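Local coordinates for protein DNA-3-methyladenine glycosidase II, putative (Deinococcus radiodurans, PDB 2YG9) that is probably a base excision DNA repair protein of the helix-hairpin-helix (HhH-GPD) superfamily, with helices as its regular secondary structure, at residues W212-S215 with A216-Q219. Residues are numbered along the deposited sequence; the frame is centred on the assembly and turned at random.
Sequences WANS and ARMQ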
loop_
_atom_site.group_PDB
_atom_site.type_symbol
_atom_site.label_atom_id
_atom_site.label_comp_id
_atom_site.label_asym_id
_atom_site.label_seq_id
_atom_site.Cartn_x
_atom_site.Cartn_y
_atom_site.Cartn_z
ATOM N N TRP A 212 4.776 -8.793 8.052
ATOM C CA TRP A 212 4.110 -9.637 7.062
ATOM C C TRP A 212 5.050 -10.777 6.640
ATOM O O TRP A 212 4.611 -11.925 6.391
ATOM C CB TRP A 212 3.688 -8.824 5.824
ATOM C CG TRP A 212 2.510 -7.888 6.041
ATOM C CD1 TRP A 212 1.337 -8.187 6.646
ATOM C CD2 TRP A 212 2.414 -6.512 5.638
ATOM N NE1 TRP A 212 0.497 -7.096 6.629
ATOM C CE2 TRP A 212 1.136 -6.053 6.019
ATOM C CE3 TRP A 212 3.266 -5.639 4.950
ATOM C CZ2 TRP A 212 0.698 -4.742 5.768
ATOM C CZ3 TRP A 212 2.825 -4.327 4.710
ATOM C CH2 TRP A 212 1.564 -3.904 5.131
ATOM N N ALA A 213 6.344 -10.476 6.546
ATOM C CA ALA A 213 7.307 -11.499 6.133
ATOM C C ALA A 213 7.389 -12.594 7.212
ATOM O O ALA A 213 7.486 -13.769 6.913
ATOM C CB ALA A 213 8.699 -10.894 5.856
ATOM N N ASN A 214 7.313 -12.193 8.474
ATOM C CA ASN A 214 7.410 -13.137 9.569
ATOM C C ASN A 214 6.176 -14.021 9.600
ATOM O O ASN A 214 6.243 -15.206 9.970
ATOM C CB ASN A 214 7.634 -12.394 10.887
ATOM C CG ASN A 214 7.976 -13.314 12.025
ATOM O OD1 ASN A 214 7.218 -13.469 13.007
ATOM N ND2 ASN A 214 9.095 -13.961 11.895
ATOM N N SER A 215 5.038 -13.450 9.224
ATOM C CA SER A 215 3.818 -14.230 9.206
ATOM C C SER A 215 3.917 -15.325 8.139
ATOM O O SER A 215 3.544 -16.445 8.375
ATOM C CB SER A 215 2.605 -13.343 8.938
ATOM O OG SER A 215 1.453 -14.147 8.713
ATOM N N ALA A 216 4.378 -14.947 6.961
ATOM C CA ALA A 216 4.654 -15.857 5.847
ATOM C C ALA A 216 5.659 -16.951 6.251
ATOM O O ALA A 216 5.451 -18.146 5.987
ATOM C CB ALA A 216 5.174 -15.005 4.624
ATOM N N ARG A 217 6.698 -16.550 6.980
ATOM C CA ARG A 217 7.688 -17.464 7.542
ATOM C C ARG A 217 7.082 -18.516 8.465
ATOM O O ARG A 217 7.375 -19.693 8.323
ATOM C CB ARG A 217 8.793 -16.683 8.241
ATOM C CG ARG A 217 10.027 -17.500 8.656
ATOM C CD ARG A 217 10.956 -16.636 9.448
ATOM N NE ARG A 217 10.380 -16.276 10.743
ATOM C CZ ARG A 217 10.328 -17.082 11.801
ATOM N NH1 ARG A 217 10.855 -18.309 11.756
ATOM N NH2 ARG A 217 9.743 -16.668 12.916
ATOM N N MET A 218 6.227 -18.077 9.390
ATOM C CA MET A 218 5.461 -18.966 10.262
ATOM C C MET A 218 4.477 -19.832 9.449
ATOM O O MET A 218 4.355 -21.012 9.716
ATOM C CB MET A 218 4.688 -18.144 11.312
ATOM C CG MET A 218 5.573 -17.418 12.356
ATOM S SD MET A 218 6.803 -18.488 13.140
ATOM C CE MET A 218 5.848 -19.612 14.186
ATOM N N GLN A 219 3.797 -19.251 8.456
ATOM C CA GLN A 219 2.840 -20.033 7.666
ATOM C C GLN A 219 3.552 -21.121 6.839
ATOM O O GLN A 219 2.934 -22.109 6.451
ATOM C CB GLN A 219 1.957 -19.122 6.810
ATOM C CG GLN A 219 0.918 -18.363 7.660
ATOM C CD GLN A 219 0.090 -17.374 6.861
ATOM O OE1 GLN A 219 0.220 -16.172 7.015
ATOM N NE2 GLN A 219 -0.789 -17.889 6.021
#
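A216 begins the last turn of helix 204-219 by giving its backbone N-H to the carbonyl oxygen of W212, N to O 3.1 Å and nearly straight at 171°. The turn illustrates how i to i+4 spacing can pair backbone and side chains alike. The indole of W212 has other neighbours: its NE1 hydrogen-bonds to D177 OD1 and its rings touch helices 156-166 and 178-187. One residue on, R217 N hydrogen-bonds to A213 O over 2.9 Å. The side chain of R217 leaves with CG anti to the backbone N (chi1 -169°) and bends at chi3, which brings the guanidinium alongside the amide of N214, the two groups running the same way with their planes 33° apart. The amide lies at the guanidinium edge. Its two ends are probably interchanged in the model, so the polar detail of this pairing is uncertain; more secure is the bond from R217 NH1 to A223 O, which ties the helix to the chain that follows it. M218 N hydrogen-bonds to N214 O at 2.9 Å, and M218 CG packs against that same oxygen at 3.3 Å; its side chain bends at chi2 and chi3 and touches P224. Q219 closes the series twice over: its N hydrogen-bonds to S215 O at 2.8 Å, and its OE1 accepts the hydroxyl of S215, OG to OE1 2.9 Å, on a lone pair in the carbonyl plane. With its chain extended beyond CG, Q219 reaches back one turn to S215 OG, although a second conformer makes this bond doubtful in some copies. With N214 and A213 against helix 40-49, these four consecutive i+4 to i backbone hydrogen bonds form a regular alpha-helix, the last of an all-helical HhH-GPD protein.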